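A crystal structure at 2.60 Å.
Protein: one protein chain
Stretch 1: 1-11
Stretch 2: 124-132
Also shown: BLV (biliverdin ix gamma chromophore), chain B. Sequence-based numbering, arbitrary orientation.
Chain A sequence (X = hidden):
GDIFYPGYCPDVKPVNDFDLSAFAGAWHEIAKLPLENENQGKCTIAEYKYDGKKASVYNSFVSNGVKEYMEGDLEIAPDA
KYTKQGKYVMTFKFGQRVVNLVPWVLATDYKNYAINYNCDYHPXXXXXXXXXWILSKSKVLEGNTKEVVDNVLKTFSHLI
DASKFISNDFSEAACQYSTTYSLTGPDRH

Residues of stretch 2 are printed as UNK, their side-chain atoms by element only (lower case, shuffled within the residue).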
# COMPACT_ATOMS: atom_id res chain seq x y z
N GLY A 1 8.83 -4.52 19.80
CA GLY A 1 9.30 -3.60 18.77
C GLY A 1 8.12 -3.07 17.98
O GLY A 1 7.03 -3.68 17.96
N ASP A 2 8.32 -1.93 17.33
CA ASP A 2 7.24 -1.36 16.55
C ASP A 2 7.05 -2.22 15.36
O ASP A 2 7.96 -2.93 15.00
CB ASP A 2 7.50 0.07 16.03
CG ASP A 2 7.48 1.07 17.16
OD1 ASP A 2 7.48 0.81 18.33
OD2 ASP A 2 7.50 2.24 16.74
N ILE A 3 5.88 -2.13 14.76
CA ILE A 3 5.58 -2.91 13.57
C ILE A 3 6.11 -2.26 12.27
O ILE A 3 5.80 -1.12 11.93
CB ILE A 3 4.09 -3.27 13.46
CG1 ILE A 3 3.66 -4.10 14.64
CG2 ILE A 3 3.77 -4.05 12.18
CD1 ILE A 3 2.33 -3.61 15.12
N PHE A 4 6.93 -2.99 11.53
CA PHE A 4 7.48 -2.48 10.27
C PHE A 4 7.03 -3.35 9.13
O PHE A 4 6.80 -4.54 9.26
CB PHE A 4 9.02 -2.66 10.35
CG PHE A 4 9.74 -1.49 10.95
CD1 PHE A 4 9.87 -1.41 12.34
CD2 PHE A 4 10.24 -0.49 10.11
CE1 PHE A 4 10.55 -0.31 12.89
CE2 PHE A 4 10.90 0.60 10.64
CZ PHE A 4 11.06 0.66 12.03
N TYR A 5 6.92 -2.76 8.01
CA TYR A 5 6.54 -3.48 6.83
C TYR A 5 7.47 -2.95 5.76
O TYR A 5 7.96 -1.83 5.86
CB TYR A 5 5.18 -3.11 6.41
CG TYR A 5 4.14 -3.49 7.39
CD1 TYR A 5 3.65 -4.79 7.37
CD2 TYR A 5 3.62 -2.58 8.31
CE1 TYR A 5 2.62 -5.20 8.24
CE2 TYR A 5 2.57 -2.97 9.17
CZ TYR A 5 2.06 -4.28 9.12
OH TYR A 5 1.06 -4.71 9.94
N PRO A 6 7.74 -3.72 4.74
CA PRO A 6 8.65 -3.26 3.72
C PRO A 6 8.16 -2.19 2.81
O PRO A 6 6.99 -2.07 2.55
CB PRO A 6 8.99 -4.45 2.84
CG PRO A 6 7.99 -5.53 3.20
CD PRO A 6 7.34 -5.12 4.53
N GLY A 7 9.09 -1.39 2.30
CA GLY A 7 8.71 -0.36 1.36
C GLY A 7 8.31 0.95 1.95
O GLY A 7 8.41 1.16 3.15
N TYR A 8 7.86 1.83 1.05
CA TYR A 8 7.43 3.18 1.43
C TYR A 8 6.06 3.11 2.05
O TYR A 8 5.37 2.13 1.85
CB TYR A 8 7.31 4.07 0.10
CG TYR A 8 8.63 4.28 -0.61
CD1 TYR A 8 9.60 5.12 -0.09
CD2 TYR A 8 8.95 3.62 -1.78
CE1 TYR A 8 10.82 5.35 -0.73
CE2 TYR A 8 10.17 3.80 -2.42
CZ TYR A 8 11.12 4.67 -1.90
OH TYR A 8 12.35 4.85 -2.52
N CYS A 9 5.66 4.15 2.77
CA CYS A 9 4.34 4.16 3.37
C CYS A 9 3.34 4.11 2.27
O CYS A 9 3.65 4.69 1.26
CB CYS A 9 4.21 5.58 3.99
SG CYS A 9 5.19 5.65 5.48
N PRO A 10 2.18 3.47 2.44
CA PRO A 10 1.19 3.42 1.39
C PRO A 10 0.40 4.69 1.26
O PRO A 10 0.40 5.59 2.13
CB PRO A 10 0.09 2.46 1.83
CG PRO A 10 0.31 2.36 3.32
CD PRO A 10 1.81 2.51 3.47
N ASP A 11 -0.31 4.77 0.15
CA ASP A 11 -1.11 5.96 -0.04
C ASP A 11 -2.25 5.87 0.97
O ASP A 11 -2.79 4.80 1.23
CB ASP A 11 -1.65 5.91 -1.46
CG ASP A 11 -2.54 7.09 -1.92
OD1 ASP A 11 -3.31 7.01 -2.88
OD2 ASP A 11 -2.41 8.21 -1.20
N UNK A 124 16.92 4.07 5.49
CA UNK A 124 18.03 3.18 5.76
C UNK A 124 17.53 1.74 5.93
O UNK A 124 18.30 0.81 5.96
c UNK A 124 17.96 3.49 8.26
o UNK A 124 16.88 4.27 8.19
o UNK A 124 18.25 2.82 9.23
c UNK A 124 18.83 3.48 7.03
N UNK A 125 16.25 1.51 6.05
CA UNK A 125 15.83 0.14 6.20
C UNK A 125 14.94 -0.24 5.06
O UNK A 125 14.60 -1.40 4.97
c UNK A 125 15.83 -0.03 8.70
c UNK A 125 14.98 -0.13 7.42
c UNK A 125 15.05 -0.10 10.01
n UNK A 125 13.89 -2.08 11.15
c UNK A 125 13.94 -1.16 9.99
N UNK A 126 14.57 0.75 4.23
CA UNK A 126 13.66 0.51 3.14
C UNK A 126 12.41 -0.14 3.70
O UNK A 126 11.87 -1.06 3.15
c UNK A 126 14.17 -0.26 1.94
c UNK A 126 16.60 0.96 -0.81
c UNK A 126 15.30 0.83 -0.03
c UNK A 126 15.48 0.34 1.40
n UNK A 126 17.13 2.34 -0.84
N UNK A 127 11.94 0.34 4.83
CA UNK A 127 10.74 -0.20 5.43
C UNK A 127 10.09 0.90 6.25
O UNK A 127 10.71 1.94 6.56
c UNK A 127 11.08 -1.39 6.30
N UNK A 128 8.83 0.71 6.62
CA UNK A 128 8.17 1.73 7.40
C UNK A 128 7.51 1.08 8.57
O UNK A 128 7.13 -0.12 8.55
n UNK A 128 4.39 0.36 5.32
c UNK A 128 5.40 0.15 4.47
c UNK A 128 7.07 2.56 6.58
c UNK A 128 4.83 1.30 6.25
c UNK A 128 6.10 1.62 5.92
n UNK A 128 6.46 0.88 4.78
N UNK A 129 7.38 1.88 9.61
CA UNK A 129 6.69 1.39 10.78
C UNK A 129 5.28 2.00 10.75
O UNK A 129 5.08 3.10 10.21
o UNK A 129 7.68 3.05 12.26
c UNK A 129 7.32 1.67 12.14
N UNK A 130 4.29 1.32 11.31
CA UNK A 130 2.94 1.82 11.34
C UNK A 130 2.45 1.99 12.78
O UNK A 130 2.61 1.11 13.66
c UNK A 130 1.98 0.84 10.62
c UNK A 130 0.52 1.18 10.98
c UNK A 130 2.13 2.11 8.40
c UNK A 130 2.23 0.74 9.08
N UNK A 131 1.84 3.12 13.04
CA UNK A 131 1.30 3.35 14.36
C UNK A 131 -0.19 3.64 14.26
O UNK A 131 -0.61 4.29 13.31
n UNK A 131 4.32 4.85 14.37
c UNK A 131 5.56 4.31 14.63
n UNK A 131 5.48 3.35 15.54
c UNK A 131 4.14 3.24 15.89
c UNK A 131 1.98 4.42 15.19
c UNK A 131 3.43 4.16 15.19
N UNK A 132 -0.99 3.18 15.23
CA UNK A 132 -2.43 3.45 15.18
C UNK A 132 -3.02 3.48 16.57
O UNK A 132 -2.50 2.78 17.45
c UNK A 132 -3.19 2.44 14.35
NA BLV B . 2.97 9.71 19.33
C1A BLV B . 4.14 9.53 18.67
C2A BLV B . 4.07 9.85 17.25
C3A BLV B . 2.78 10.25 17.04
C4A BLV B . 2.10 10.14 18.35
CMA BLV B . 2.05 10.65 15.70
OA BLV B . 5.15 9.16 19.23
CAA BLV B . 5.15 9.69 16.26
CBA BLV B . 5.18 8.21 16.02
CGA BLV B . 6.41 7.89 15.16
O1A BLV B . 6.32 7.66 13.99
O2A BLV B . 7.48 7.89 15.67
CHB BLV B . 0.75 10.43 18.52
NB BLV B . 0.44 10.11 20.93
C1B BLV B . -0.04 10.21 19.64
C2B BLV B . -1.47 10.08 19.61
C3B BLV B . -1.85 9.90 20.87
C4B BLV B . -0.63 9.90 21.70
CMB BLV B . -2.36 10.15 18.37
CAB BLV B . -3.25 9.70 21.37
CBB BLV B . -3.36 8.75 22.34
CHC BLV B . -0.65 9.79 23.10
NC BLV B . 1.65 9.77 23.85
C1C BLV B . 0.32 9.92 24.05
C2C BLV B . 0.02 10.22 25.46
C3C BLV B . 1.15 10.29 26.17
C4C BLV B . 2.21 10.00 25.13
CMC BLV B . -1.31 10.50 25.96
CAC BLV B . 1.46 10.55 27.66
CBC BLV B . 2.66 11.05 28.04
CHD BLV B . 3.62 9.87 25.41
ND BLV B . 4.52 10.80 23.31
C1D BLV B . 4.68 10.24 24.61
C2D BLV B . 6.13 10.17 24.95
C3D BLV B . 6.83 10.67 23.88
C4D BLV B . 5.82 11.05 22.91
CMD BLV B . 6.75 9.63 26.20
OD BLV B . 6.10 11.56 21.85
CAD BLV B . 8.30 10.81 23.77
CBD BLV B . 8.65 12.27 24.01
CGD BLV B . 10.16 12.55 23.69
O1D BLV B . 10.97 12.53 24.56
O2D BLV B . 10.54 12.78 22.55

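Position 124 carries two carbons, the second bearing two oxygens, and touches nothing on stretch 1. A carboxylate on so short a stem is aspartate, Asp124, at home on this exposed loop.

Position 125 has four carbons in a row ending in nitrogen, and the last carbon and the nitrogen lie over one face of the Phe4 ring. This is lysine. Lys125 CE is 3.6 Å from Phe4 CE2, and Lys125 NZ stands almost on the normal of the Phe4 ring, 3.9 Å from its centroid, a cation-pi contact that a long, flexible, charged side chain can reach.

Position 126 shows the same unbranched run of four carbons and a nitrogen, exposed and clear of stretch 1, so it is Lys126. The backbone does the work, Gly7 N donating to Lys126 O at 2.9 Å.

Position 127 has a single carbon, CB, lying 3.2 Å from Tyr5 O and 4.0 Å from Phe4 CD2. It is Ala127, whose small methyl fits close to the neighbouring strand.

At position 128 one carbon leads to a five-membered ring of three carbons and two nitrogens. One ring nitrogen lies 2.6 Å from Gly7 O, and Cys9 CA packs over a face of the ring, 4.0 Å from its centroid. This is histidine, and His128 ND1 is the donor to Gly7 O. A flat ring with a donor at its edge serves both contacts.

Position 129 has one carbon and one oxygen; the carbon, CB, sits 3.8 Å from the Phe4 ring centroid, over the face opposite Lys125. It is Ser129, a compact side chain that permits close approach.

Position 130 has four carbons, forked at the first, with one arm two carbons long; a carbon of that arm meets the edge of the Tyr5 ring. It is isoleucine. Ile130 CG1 lies 3.7 Å from Tyr5 CD2, a suitable apolar contact for a buried branched residue.

Position 131 again has one carbon and a ring of three carbons and two nitrogens, one nitrogen 2.6 Å from Asp2 OD2. This is histidine: His131 NE2 donates to that oxygen, and His131 ND1 lies 3.5 Å from BLV O1A.

Position 132 has one carbon and no contact with stretch 1; it is Ala132, a lone methyl with little bulk to accommodate at a buried position.

The contact is an antiparallel strand pairing. Tyr5 and His128 are joined by a reciprocal pair of hydrogen bonds, Tyr5 N to His128 O at 2.7 Å and His128 N to Tyr5 O at 2.8 Å. Side chains of Phe4 and Ser129 share one face; those of Tyr5 and His128 share the other. Beyond Pro6, the His128 ring holds the loop through Gly7 and Cys9, and His131 anchors Asp2 at the other end.

Stretch 2 124-132: DKKAHSIHA
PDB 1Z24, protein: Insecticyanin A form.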